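Local coordinates for protein haloacid dehalogenase-like hydrolase (Bacteroides thetaiotaomicron, PDB 2RBK) that probably acts as a magnesium-dependent phosphatase of the haloacid dehalogenase superfamily, with magnesium and a vanadium oxyanion bound here in its active site, at residues Glu27-Ala32 with Lys253-Phe258; Asn51-Leu56 with Asn60-Tyr65; Gly70-Val75 with Glu146-Thr151; Glu78-Ser83 with Ile196-Ile201; Pro103-Phe106 with Asn111-Val114. All blocks are in the same frame, centred on the assembly; numbering follows the deposited sequence. Where two conformers were deposited one is given.

Contact 1: Glu27-Ala32 with Lys253-Phe258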
# COMPACT_ATOMS: atom_id res chain seq x y z
N GLU A 27 -5.75 -14.26 -14.77
CA GLU A 27 -5.11 -15.22 -15.70
C GLU A 27 -3.60 -15.02 -15.75
O GLU A 27 -2.84 -16.00 -15.76
CB GLU A 27 -5.73 -14.99 -17.11
CG GLU A 27 -7.16 -15.51 -17.12
CD GLU A 27 -7.95 -15.06 -18.30
OE1 GLU A 27 -7.48 -14.31 -19.17
OE2 GLU A 27 -9.12 -15.48 -18.38
N ALA A 28 -3.12 -13.78 -15.78
CA ALA A 28 -1.70 -13.51 -15.82
C ALA A 28 -1.00 -14.01 -14.58
O ALA A 28 0.10 -14.57 -14.66
CB ALA A 28 -1.48 -11.99 -16.02
N LEU A 29 -1.59 -13.79 -13.41
CA LEU A 29 -0.97 -14.24 -12.16
C LEU A 29 -1.00 -15.75 -12.08
O LEU A 29 -0.03 -16.36 -11.56
CB LEU A 29 -1.55 -13.50 -10.96
CG LEU A 29 -0.90 -12.19 -10.61
CD1 LEU A 29 -0.94 -11.17 -11.72
CD2 LEU A 29 -1.66 -11.50 -9.45
N GLU A 30 -2.04 -16.41 -12.55
CA GLU A 30 -2.04 -17.89 -12.61
C GLU A 30 -0.87 -18.37 -13.46
O GLU A 30 -0.14 -19.29 -13.07
CB GLU A 30 -3.37 -18.38 -13.21
CG GLU A 30 -4.53 -18.43 -12.24
CD GLU A 30 -4.56 -19.65 -11.36
OE1 GLU A 30 -3.75 -20.62 -11.47
OE2 GLU A 30 -5.39 -19.67 -10.40
N ALA A 31 -0.70 -17.73 -14.63
CA ALA A 31 0.37 -18.18 -15.52
C ALA A 31 1.75 -17.93 -14.89
O ALA A 31 2.64 -18.76 -14.98
CB ALA A 31 0.26 -17.44 -16.86
N ALA A 32 1.92 -16.77 -14.23
CA ALA A 32 3.21 -16.45 -13.61
C ALA A 32 3.50 -17.41 -12.46
O ALA A 32 4.64 -17.85 -12.27
CB ALA A 32 3.22 -15.03 -13.16
N LYS A 253 -0.73 -7.20 -20.08
CA LYS A 253 0.09 -6.68 -21.17
C LYS A 253 1.51 -6.44 -20.74
O LYS A 253 2.46 -6.75 -21.51
CB LYS A 253 -0.52 -5.39 -21.74
CG LYS A 253 -1.75 -5.64 -22.59
CD LYS A 253 -2.43 -4.31 -22.89
CE LYS A 253 -3.60 -4.46 -23.88
NZ LYS A 253 -4.35 -3.18 -23.97
N ALA A 254 1.72 -5.90 -19.55
CA ALA A 254 3.08 -5.67 -19.08
C ALA A 254 3.84 -6.98 -18.89
O ALA A 254 5.00 -7.11 -19.25
CB ALA A 254 3.07 -4.84 -17.80
N MET A 255 3.15 -7.93 -18.24
CA MET A 255 3.79 -9.24 -18.00
C MET A 255 4.18 -9.93 -19.29
O MET A 255 5.24 -10.56 -19.39
CB MET A 255 2.93 -10.05 -17.06
CG MET A 255 2.86 -9.43 -15.67
SD MET A 255 1.67 -10.19 -14.55
CE MET A 255 2.32 -11.84 -14.41
N LYS A 256 3.30 -9.84 -20.27
CA LYS A 256 3.61 -10.41 -21.60
C LYS A 256 4.80 -9.67 -22.24
O LYS A 256 5.67 -10.29 -22.83
CB LYS A 256 2.38 -10.39 -22.51
CG LYS A 256 1.33 -11.39 -22.10
CD LYS A 256 0.03 -11.23 -22.88
CE LYS A 256 -0.99 -12.34 -22.57
NZ LYS A 256 -2.22 -12.24 -23.50
N HIS A 257 4.80 -8.36 -22.16
CA HIS A 257 5.87 -7.56 -22.76
C HIS A 257 7.24 -7.96 -22.28
O HIS A 257 8.20 -8.00 -23.05
CB HIS A 257 5.61 -6.08 -22.44
CG HIS A 257 6.82 -5.22 -22.73
ND1 HIS A 257 7.22 -4.95 -24.03
CD2 HIS A 257 7.75 -4.69 -21.91
CE1 HIS A 257 8.35 -4.21 -23.95
NE2 HIS A 257 8.67 -4.07 -22.69
N PHE A 258 7.36 -8.25 -20.97
CA PHE A 258 8.64 -8.63 -20.41
C PHE A 258 8.95 -10.12 -20.54
O PHE A 258 10.04 -10.57 -20.22
CB PHE A 258 8.74 -8.17 -18.95
CG PHE A 258 8.87 -6.69 -18.81
CD1 PHE A 258 7.81 -5.89 -18.32
CD2 PHE A 258 10.03 -6.07 -19.19
CE1 PHE A 258 7.97 -4.53 -18.25
CE2 PHE A 258 10.19 -4.71 -19.07
CZ PHE A 258 9.16 -3.94 -18.62
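Ala-28 and Met-255 mark the nearest backbone approach, with CA atoms 7.3 Å apart, where two helix segments run in roughly the same direction, their axes 10.4 Å apart at closest and inclined by 36°. Met-255 spans most of this gap by itself. Its chain leaves helix 250-258 extended, then bends at the thioether (chi3 63°), and this bend carries the terminal methyl alongside helix 23-34. Met-255 CE lies 3.5 Å from Ala-32 CB. Met-255 CE is also 3.5 Å from Ala-28 O, a carbonyl already used within the helix by the N-H of Ala-32. The sulfur meets the preceding turn, with Met-255 SD 3.9 Å from Ala-28 CB. In the conformer of Leu-29 given, one of two deposited, Leu-29 CD1 approaches Met-255 SD at 4.0 Å, and the two side chains cross at about a right angle. The contact belongs to the Rossmann-like core of the haloacid dehalogenase fold, where both helices pack on the central sheet. Met-255 also reaches Leu-5 and Phe-7 of strand 4-7 and Phe-209 of strand 206-210, so it lies between the two helices and the sheet. With an alanine in place of Met-255, a gap would probably open beside Ala-28, Leu-29 and Ala-32, because no other side chain of segment 253-258 touches segment 27-32. Leu-29 likewise rests on Phe-7. Ala-28 and Ala-31 touch the C-terminal Ile-261.

Contact 2: Asn51-Leu56 with Asn60-Tyr65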
# COMPACT_ATOMS: atom_id res chain seq x y z
N ASN A 51 -9.71 -6.66 1.98
CA ASN A 51 -10.97 -7.38 1.81
C ASN A 51 -11.29 -7.54 0.33
O ASN A 51 -12.41 -7.92 0.00
CB ASN A 51 -12.13 -6.66 2.53
CG ASN A 51 -12.52 -5.36 1.83
OD1 ASN A 51 -11.76 -4.78 1.07
ND2 ASN A 51 -13.73 -4.86 2.08
N ASN A 52 -10.33 -7.27 -0.55
CA ASN A 52 -10.60 -7.14 -2.01
C ASN A 52 -9.73 -8.05 -2.84
O ASN A 52 -9.70 -7.91 -4.05
CB ASN A 52 -10.50 -5.66 -2.38
CG ASN A 52 -9.15 -5.03 -2.11
OD1 ASN A 52 -8.27 -5.68 -1.50
ND2 ASN A 52 -9.04 -3.76 -2.49
N LEU A 53 -9.04 -9.04 -2.21
CA LEU A 53 -8.16 -9.93 -2.88
C LEU A 53 -8.60 -11.38 -2.88
O LEU A 53 -7.82 -12.27 -3.23
CB LEU A 53 -6.71 -9.87 -2.35
CG LEU A 53 -6.01 -8.54 -2.50
CD1 LEU A 53 -4.58 -8.72 -1.97
CD2 LEU A 53 -6.02 -8.08 -3.94
N SER A 54 -9.86 -11.70 -2.50
CA SER A 54 -10.26 -13.09 -2.36
C SER A 54 -10.06 -13.91 -3.61
O SER A 54 -9.75 -15.07 -3.52
CB SER A 54 -11.69 -13.22 -1.86
OG SER A 54 -12.61 -12.69 -2.77
N GLU A 55 -10.22 -13.32 -4.78
CA GLU A 55 -9.99 -14.12 -5.98
C GLU A 55 -8.58 -14.69 -6.07
O GLU A 55 -8.33 -15.86 -6.46
CB GLU A 55 -10.33 -13.32 -7.23
CG GLU A 55 -11.80 -12.94 -7.25
CD GLU A 55 -12.06 -11.71 -8.06
OE1 GLU A 55 -11.33 -10.72 -7.86
OE2 GLU A 55 -12.97 -11.68 -8.86
N LEU A 56 -7.62 -13.89 -5.70
CA LEU A 56 -6.23 -14.31 -5.73
C LEU A 56 -5.91 -15.25 -4.55
O LEU A 56 -5.17 -16.21 -4.71
CB LEU A 56 -5.27 -13.12 -5.74
CG LEU A 56 -5.43 -12.14 -6.89
CD1 LEU A 56 -4.48 -10.99 -6.75
CD2 LEU A 56 -5.25 -12.88 -8.22
N ASN A 60 -4.76 -19.28 -4.10
CA ASN A 60 -3.46 -19.55 -3.49
C ASN A 60 -2.30 -19.05 -4.34
O ASN A 60 -1.27 -19.68 -4.46
CB ASN A 60 -3.32 -21.01 -3.13
CG ASN A 60 -4.21 -21.36 -1.96
OD1 ASN A 60 -3.96 -20.81 -0.87
ND2 ASN A 60 -5.24 -22.19 -2.24
N LEU A 61 -2.48 -17.84 -4.89
CA LEU A 61 -1.49 -17.24 -5.79
C LEU A 61 -0.52 -16.25 -5.12
O LEU A 61 0.45 -15.87 -5.76
CB LEU A 61 -2.20 -16.46 -6.92
CG LEU A 61 -3.02 -17.38 -7.83
CD1 LEU A 61 -3.80 -16.54 -8.83
CD2 LEU A 61 -2.18 -18.45 -8.54
N ILE A 62 -0.76 -15.84 -3.89
CA ILE A 62 0.08 -14.84 -3.22
C ILE A 62 1.05 -15.53 -2.29
O ILE A 62 0.66 -16.34 -1.47
CB ILE A 62 -0.78 -13.80 -2.49
CG1 ILE A 62 -1.65 -13.01 -3.47
CG2 ILE A 62 0.07 -12.89 -1.63
CD1 ILE A 62 -2.81 -12.31 -2.83
N ASP A 63 2.34 -15.17 -2.43
CA ASP A 63 3.44 -15.76 -1.64
C ASP A 63 3.81 -14.94 -0.42
O ASP A 63 4.57 -15.45 0.43
CB ASP A 63 4.64 -15.98 -2.55
CG ASP A 63 4.30 -16.93 -3.67
OD1 ASP A 63 3.86 -18.09 -3.38
OD2 ASP A 63 4.39 -16.54 -4.86
N GLY A 64 3.38 -13.70 -0.30
CA GLY A 64 3.71 -12.88 0.87
C GLY A 64 3.13 -11.50 0.69
O GLY A 64 2.67 -11.12 -0.38
N TYR A 65 3.19 -10.74 1.81
CA TYR A 65 2.58 -9.46 1.92
C TYR A 65 3.51 -8.41 2.53
O TYR A 65 4.09 -8.63 3.60
CB TYR A 65 1.32 -9.51 2.83
CG TYR A 65 0.18 -10.31 2.26
CD1 TYR A 65 0.16 -11.70 2.33
CD2 TYR A 65 -0.92 -9.69 1.67
CE1 TYR A 65 -0.88 -12.44 1.81
CE2 TYR A 65 -1.96 -10.41 1.14
CZ TYR A 65 -1.94 -11.78 1.23
OH TYR A 65 -2.99 -12.50 0.69
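Ile-62 rests its CD1 methyl against two leucines of segment 51-56. Its CG1 stands anti to the carbonyl carbon (chi1 -63°), which carries CD1 toward them. Ile-62 CD1 is 3.9 Å from Leu-56 CB and 4.1 Å from Leu-53 CD1. The Ile-62 and Leu-53 side chains cross at about a right angle, as do those of Leu-56 and Leu-61, with Leu-56 CD2 4.0 Å from Leu-61 CD1. Leu-53 CD1 approaches Tyr-65 CE2 at 4.4 Å, obliquely to the ring. The tyrosine hydroxyl is hydrogen-bonded to NE2 of Gln-57, just after segment 51-56. At the polar edge, Leu-61 N donates to Leu-56 O over 3.2 Å. The bond is nearly straight, 167° at the hydrogen. It belongs to a Schellman motif that ends helix 54-58, with Asn-60 at positive phi (57°). The turn sends the chain back toward strand 64-67, completing the beta-alpha-beta unit that starts with strand 38-42. Ile-41 of that strand touches Leu-53, Ile-62 and Tyr-65. The side chain of Leu-53 is about 8 Å from that of the magnesium ligand Asp-10. The chemistry is mixed: one backbone bond fixes the turn, and aliphatic packing joins the short helix and its N-cap to the segment leading into strand 64-67.

Contact 3: Gly70-Val75 with Glu146-Thr151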
# COMPACT_ATOMS: atom_id res chain seq x y z
N GLY A 70 5.13 -1.10 3.99
CA GLY A 70 6.39 -1.68 4.44
C GLY A 70 6.57 -1.81 5.90
O GLY A 70 7.52 -2.49 6.35
N ALA A 71 5.69 -1.21 6.70
CA ALA A 71 5.80 -1.26 8.16
C ALA A 71 5.33 -2.58 8.76
O ALA A 71 5.51 -2.83 9.96
CB ALA A 71 5.05 -0.12 8.82
N TYR A 72 4.75 -3.50 7.97
CA TYR A 72 4.31 -4.76 8.49
C TYR A 72 4.35 -5.81 7.37
O TYR A 72 3.51 -5.75 6.46
CB TYR A 72 2.94 -4.67 9.15
CG TYR A 72 2.57 -5.86 9.96
CD1 TYR A 72 2.98 -5.92 11.29
CD2 TYR A 72 1.80 -6.86 9.43
CE1 TYR A 72 2.66 -6.99 12.07
CE2 TYR A 72 1.47 -7.94 10.23
CZ TYR A 72 1.89 -8.01 11.55
OH TYR A 72 1.50 -9.07 12.35
N CYS A 73 5.33 -6.70 7.39
CA CYS A 73 5.57 -7.62 6.30
C CYS A 73 5.52 -9.05 6.80
O CYS A 73 6.09 -9.34 7.87
CB CYS A 73 6.93 -7.36 5.67
SG CYS A 73 7.16 -5.69 5.00
N PHE A 74 4.88 -9.95 6.04
CA PHE A 74 4.75 -11.33 6.48
C PHE A 74 4.68 -12.28 5.29
O PHE A 74 4.30 -11.90 4.19
CB PHE A 74 3.55 -11.52 7.42
CG PHE A 74 2.24 -11.03 6.87
CD1 PHE A 74 1.36 -11.90 6.19
CD2 PHE A 74 1.83 -9.70 7.02
CE1 PHE A 74 0.14 -11.43 5.70
CE2 PHE A 74 0.61 -9.25 6.57
CZ PHE A 74 -0.24 -10.13 5.90
N VAL A 75 5.09 -13.52 5.56
CA VAL A 75 5.14 -14.59 4.57
C VAL A 75 4.43 -15.77 5.24
O VAL A 75 4.92 -16.30 6.23
CB VAL A 75 6.56 -14.94 4.18
CG1 VAL A 75 6.58 -16.14 3.20
CG2 VAL A 75 7.24 -13.71 3.59
N GLU A 146 0.37 1.70 20.64
CA GLU A 146 1.54 1.37 19.85
C GLU A 146 1.09 1.30 18.37
O GLU A 146 0.45 0.31 17.96
CB GLU A 146 2.14 0.11 20.44
CG GLU A 146 2.41 0.20 21.93
CD GLU A 146 3.27 1.30 22.52
OE1 GLU A 146 4.35 1.54 21.91
OE2 GLU A 146 3.00 1.94 23.59
N VAL A 147 1.39 2.31 17.63
CA VAL A 147 0.82 2.50 16.32
C VAL A 147 1.86 2.17 15.23
O VAL A 147 2.97 2.72 15.25
CB VAL A 147 0.29 3.93 16.19
CG1 VAL A 147 -0.26 4.20 14.80
CG2 VAL A 147 -0.79 4.19 17.23
N ILE A 148 1.47 1.34 14.30
CA ILE A 148 2.28 0.97 13.14
C ILE A 148 2.06 1.91 11.99
O ILE A 148 3.02 2.30 11.27
CB ILE A 148 2.01 -0.47 12.72
CG1 ILE A 148 2.22 -1.41 13.93
CG2 ILE A 148 2.84 -0.85 11.53
CD1 ILE A 148 2.11 -2.86 13.63
N GLN A 149 0.84 2.38 11.76
CA GLN A 149 0.52 3.31 10.70
C GLN A 149 -0.62 4.23 11.16
O GLN A 149 -1.55 3.78 11.81
CB GLN A 149 0.11 2.59 9.40
CG GLN A 149 -0.19 3.55 8.25
CD GLN A 149 -0.31 2.78 6.95
OE1 GLN A 149 0.74 2.57 6.29
NE2 GLN A 149 -1.48 2.31 6.56
N MET A 150 -0.50 5.51 10.80
CA MET A 150 -1.61 6.45 10.95
C MET A 150 -2.03 6.95 9.60
O MET A 150 -1.17 7.18 8.74
CB MET A 150 -1.20 7.66 11.77
CG MET A 150 -0.67 7.47 13.08
SD MET A 150 -0.04 8.90 13.89
CE MET A 150 1.39 9.55 13.18
N THR A 151 -3.30 7.16 9.43
CA THR A 151 -3.87 7.64 8.15
C THR A 151 -4.72 8.87 8.41
O THR A 151 -5.95 8.73 8.63
CB THR A 151 -4.59 6.49 7.46
OG1 THR A 151 -3.63 5.44 7.25
CG2 THR A 151 -5.14 6.97 6.14
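Ile-148 meets Ala-71 and Tyr-72 with two different methyls. Ile-148 CG2 lies 3.6 Å from Ala-71 CB and 3.7 Å from Ala-71 O. Ile-148 CD1 lies 3.9 Å from Tyr-72 CD1 and approaches the ring obliquely. The side chain forks in this way because CG2 stands anti to the backbone N while CG1 stands anti to the carbonyl carbon (chi1 -55°). One arm then covers the alanine and the other reaches the tyrosine. No hydrogen bond crosses between the segments. All three residues are buried, and their contact is apolar.

The next shell fixes the partners in place. The hydroxyl of Tyr-72 is hydrogen-bonded to Glu-109, which holds the far end of the ring. Each side of the contact is also part of a classic beta bulge. Ala-71 and Tyr-72 together face Thr-67, and Ile-148 and Gln-149 together face Val-107. Next to Ile-148, the amide of Gln-149 bonds to Gly-44 O through NE2 and to Asn-69 ND2 through OE1. Gly-44 belongs to the vanadium oxyanion pocket, although the contact itself lies away from the annotated sites.

Strand 72-75 lies in the large core sheet between strands 64-67 and 78-82. Strand 149-152 is an outer strand of a separate three-stranded antiparallel sheet, consistent with the cap domain of this family. The contact thus joins the core sheet to the probable cap. Ala-71 also touches Ser-83 and Thr-182. Behind Ile-148, Val-147 and Met-150 pack on helix 87-100.

Contact 4: Glu78-Ser83 with Ile196-Ile201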
# COMPACT_ATOMS: atom_id res chain seq x y z
N GLU A 78 4.30 -16.04 9.17
CA GLU A 78 5.52 -15.53 9.73
C GLU A 78 5.71 -14.05 9.48
O GLU A 78 5.87 -13.65 8.33
CB GLU A 78 6.69 -16.30 9.14
CG GLU A 78 8.05 -15.91 9.71
CD GLU A 78 9.21 -16.65 9.13
OE1 GLU A 78 9.04 -17.62 8.35
OE2 GLU A 78 10.34 -16.24 9.44
N VAL A 79 5.70 -13.25 10.53
CA VAL A 79 6.08 -11.84 10.40
C VAL A 79 7.59 -11.76 10.18
O VAL A 79 8.37 -12.34 10.97
CB VAL A 79 5.64 -11.02 11.64
CG1 VAL A 79 6.17 -9.61 11.50
CG2 VAL A 79 4.12 -11.08 11.81
N ILE A 80 7.99 -11.11 9.11
CA ILE A 80 9.42 -10.96 8.79
C ILE A 80 9.98 -9.61 9.12
O ILE A 80 11.21 -9.46 9.20
CB ILE A 80 9.72 -11.39 7.35
CG1 ILE A 80 9.12 -10.42 6.31
CG2 ILE A 80 9.32 -12.83 7.09
CD1 ILE A 80 9.62 -10.63 4.93
N TYR A 81 9.12 -8.60 9.31
CA TYR A 81 9.55 -7.26 9.64
C TYR A 81 8.33 -6.48 10.10
O TYR A 81 7.26 -6.60 9.52
CB TYR A 81 10.20 -6.51 8.44
CG TYR A 81 10.51 -5.08 8.77
CD1 TYR A 81 11.51 -4.71 9.66
CD2 TYR A 81 9.73 -4.06 8.24
CE1 TYR A 81 11.75 -3.41 9.99
CE2 TYR A 81 9.95 -2.74 8.59
CZ TYR A 81 10.97 -2.40 9.46
OH TYR A 81 11.25 -1.11 9.79
N LYS A 82 8.50 -5.64 11.12
CA LYS A 82 7.47 -4.68 11.50
C LYS A 82 8.15 -3.49 12.14
O LYS A 82 9.34 -3.53 12.48
CB LYS A 82 6.42 -5.29 12.41
CG LYS A 82 6.90 -6.01 13.66
CD LYS A 82 5.77 -6.31 14.62
CE LYS A 82 6.21 -6.59 16.04
NZ LYS A 82 5.33 -7.43 16.89
N SER A 83 7.36 -2.43 12.30
CA SER A 83 7.85 -1.23 12.91
C SER A 83 6.73 -0.54 13.67
O SER A 83 5.58 -0.92 13.57
CB SER A 83 8.44 -0.24 11.87
OG SER A 83 7.42 0.21 11.02
N ILE A 196 12.71 -9.96 -0.25
CA ILE A 196 13.72 -10.65 -1.04
C ILE A 196 14.80 -11.23 -0.11
O ILE A 196 15.35 -12.28 -0.46
CB ILE A 196 14.30 -9.79 -2.18
CG1 ILE A 196 15.16 -8.65 -1.71
CG2 ILE A 196 13.17 -9.39 -3.11
CD1 ILE A 196 15.69 -7.78 -2.85
N ARG A 197 15.09 -10.57 1.01
CA ARG A 197 16.01 -11.13 2.04
C ARG A 197 15.51 -12.48 2.45
O ARG A 197 16.27 -13.45 2.58
CB ARG A 197 16.07 -10.16 3.25
CG ARG A 197 16.82 -10.60 4.48
CD ARG A 197 16.70 -9.71 5.70
NE ARG A 197 15.32 -9.63 6.19
CZ ARG A 197 14.70 -10.56 6.84
NH1 ARG A 197 15.35 -11.70 7.11
NH2 ARG A 197 13.42 -10.41 7.25
N HIS A 198 14.19 -12.63 2.71
CA HIS A 198 13.65 -13.89 3.17
C HIS A 198 13.77 -15.01 2.14
O HIS A 198 14.01 -16.18 2.48
CB HIS A 198 12.18 -13.63 3.54
CG HIS A 198 11.48 -14.81 4.09
ND1 HIS A 198 11.61 -15.18 5.40
CD2 HIS A 198 10.61 -15.70 3.53
CE1 HIS A 198 10.86 -16.24 5.60
NE2 HIS A 198 10.25 -16.59 4.50
N PHE A 199 13.60 -14.68 0.86
CA PHE A 199 13.60 -15.65 -0.21
C PHE A 199 14.96 -15.81 -0.89
O PHE A 199 15.09 -16.68 -1.73
CB PHE A 199 12.56 -15.33 -1.29
CG PHE A 199 11.14 -15.65 -0.86
CD1 PHE A 199 10.34 -14.74 -0.16
CD2 PHE A 199 10.62 -16.88 -1.16
CE1 PHE A 199 9.07 -15.10 0.22
CE2 PHE A 199 9.32 -17.24 -0.74
CZ PHE A 199 8.57 -16.31 -0.08
N GLY A 200 15.97 -15.08 -0.56
CA GLY A 200 17.26 -15.18 -1.25
C GLY A 200 17.23 -14.62 -2.68
O GLY A 200 18.09 -15.02 -3.50
N ILE A 201 16.29 -13.77 -2.97
CA ILE A 201 16.15 -13.13 -4.28
C ILE A 201 16.97 -11.87 -4.31
O ILE A 201 17.02 -11.16 -3.31
CB ILE A 201 14.66 -12.94 -4.59
CG1 ILE A 201 13.98 -14.29 -4.76
CG2 ILE A 201 14.43 -12.04 -5.79
CD1 ILE A 201 12.47 -14.27 -4.91
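Ile-80 packs against the ring of His-198, with Arg-197 beside it. Ile-80 directs CG2 at the imidazole, 3.7 Å from His-198 ND1, in an oblique approach. The two side chains cross at about a right angle. Ile-80 CD1 comes to 4.2 Å from His-198 CB. This reach follows from the chi1 of Ile-80 (69°), which sets CG1 between the backbone N and the carbonyl carbon and leaves CG2 beside the N.

Arg-197 bends at chi3 and brings its guanidinium edge to the strand. Arg-197 NH2 is 3.1 Å from Ile-80 O, near the guanidinium plane, but the angle is too poor for a hydrogen bond. Its stronger partner is Glu-194, one helical turn earlier, in a salt bridge through NE. On the other flank, the extended Glu-78 places OE1 3.6 Å from His-198 CE1, at the edge of the ring. The carboxylate and ring planes stand 80° apart. The nearby carboxylate might slightly favour a protonated imidazole.

The contact lies at the surface. It joins strand 78-82, an outermost strand of the large core sheet, to the C-terminal end of helix 188-199. Ile-80 and Tyr-81 form a classic beta bulge opposite Cys-73 of strand 72-75. Ile-80 also touches Glu-194 and Ile-195, while Tyr-81 makes a cation-pi contact with Lys-190 further back along the same helix.

Contact 5: Pro103-Phe106 with Asn111-Val114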
# COMPACT_ATOMS: atom_id res chain seq x y z
N PRO A 103 -10.44 13.66 10.60
CA PRO A 103 -10.33 12.32 11.15
C PRO A 103 -8.94 11.72 10.91
O PRO A 103 -8.16 12.15 10.04
CB PRO A 103 -11.34 11.50 10.35
CG PRO A 103 -11.79 12.35 9.23
CD PRO A 103 -11.29 13.74 9.44
N CYS A 104 -8.67 10.67 11.68
CA CYS A 104 -7.41 9.94 11.53
C CYS A 104 -7.62 8.49 11.96
O CYS A 104 -8.23 8.24 13.00
CB CYS A 104 -6.31 10.59 12.35
SG CYS A 104 -4.64 9.96 12.02
N ILE A 105 -7.14 7.57 11.14
CA ILE A 105 -7.11 6.14 11.43
C ILE A 105 -5.79 5.81 12.09
O ILE A 105 -4.70 6.32 11.71
CB ILE A 105 -7.31 5.32 10.15
CG1 ILE A 105 -8.68 5.58 9.53
CG2 ILE A 105 -7.03 3.86 10.32
CD1 ILE A 105 -8.81 5.09 8.11
N PHE A 106 -5.86 4.97 13.13
CA PHE A 106 -4.68 4.50 13.87
C PHE A 106 -4.65 3.00 13.80
O PHE A 106 -5.61 2.35 14.26
CB PHE A 106 -4.69 4.99 15.32
CG PHE A 106 -4.58 6.49 15.46
CD1 PHE A 106 -5.70 7.30 15.35
CD2 PHE A 106 -3.35 7.10 15.68
CE1 PHE A 106 -5.58 8.65 15.45
CE2 PHE A 106 -3.26 8.45 15.82
CZ PHE A 106 -4.39 9.25 15.68
N ASN A 111 -5.29 -4.40 15.85
CA ASN A 111 -6.52 -3.59 15.97
C ASN A 111 -6.40 -2.43 15.02
O ASN A 111 -5.29 -2.03 14.64
CB ASN A 111 -6.80 -3.06 17.36
CG ASN A 111 -7.18 -4.15 18.33
OD1 ASN A 111 -8.33 -4.58 18.32
ND2 ASN A 111 -6.25 -4.51 19.16
N ILE A 112 -7.54 -1.89 14.65
CA ILE A 112 -7.63 -0.72 13.79
C ILE A 112 -8.76 0.16 14.35
O ILE A 112 -9.80 -0.36 14.73
CB ILE A 112 -7.81 -1.05 12.30
CG1 ILE A 112 -7.71 0.19 11.43
CG2 ILE A 112 -9.07 -1.83 12.02
CD1 ILE A 112 -7.69 -0.08 9.89
N SER A 113 -8.51 1.45 14.39
CA SER A 113 -9.47 2.41 14.94
C SER A 113 -9.50 3.67 14.13
O SER A 113 -8.53 4.03 13.47
CB SER A 113 -9.04 2.77 16.37
OG SER A 113 -8.78 1.69 17.18
N VAL A 114 -10.59 4.42 14.26
CA VAL A 114 -10.70 5.76 13.66
C VAL A 114 -11.17 6.72 14.70
O VAL A 114 -12.00 6.38 15.55
CB VAL A 114 -11.58 5.71 12.40
CG1 VAL A 114 -13.03 5.30 12.72
CG2 VAL A 114 -11.53 7.03 11.68
O HOH W 1 -6.29 0.84 16.64
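With chi1 at -63°, Ile-105 sets CG1 anti to its carbonyl carbon and CG2 anti to the backbone N, and so reaches both Val-114 and Ile-112. Ile-105 CG1 lies 3.9 Å from Val-114 CG2, and Ile-105 CG2 lies 3.9 Å from Ile-112 CG1. Val-114 answers with its own CG2 anti to N (chi1 63°). Both isoleucine-to-partner approaches are oblique. Ile-105 and Val-114 lie on one face of an antiparallel beta hairpin, strands 104-107 and 112-115, in the three-stranded sheet that is consistent with the family's cap domain. They form a non-hydrogen-bonded pair. Phe-106 and Ser-113, on the other face, form a hydrogen-bonded pair. Phe-106 N donates to Ser-113 O at 2.9 Å, and Ser-113 N returns the bond to Phe-106 O at 3.0 Å. A water donates to Phe-106 O at 2.9 Å and is also hydrogen-bonded to Ser-113 OG, so it bridges the two strands. Replacing Ile-105 with an alanine would probably leave Ile-112 and Val-114 without their shared neighbour and open a gap between them. Ile-105 also touches Phe-125 and Ile-134. Phe-106 instead packs on Phe-139 and Ala-142 of helix 139-143.

How the contacts relate
Contact 1 opens near the N terminus and closes only at the last helix, so its loop encloses all the others. Contact 2 is a short local closure, complete before contact 3 begins at residue 70. Contact 3 closes at 146-151. Contact 4 opens at 78, inside that loop, but closes at 196-201, so contacts 3 and 4 cross. The hairpin of contact 5 falls within both spans. Contact 1 joins two core helices, and Leu-29 packs on Leu-56 of contact 2. Contacts 2 and 4 tie helices to segments of the core sheet, in which strands 64-67, 72-75 and 78-82 are neighbours. Contact 3 links this sheet to the probable cap, beside contact 5.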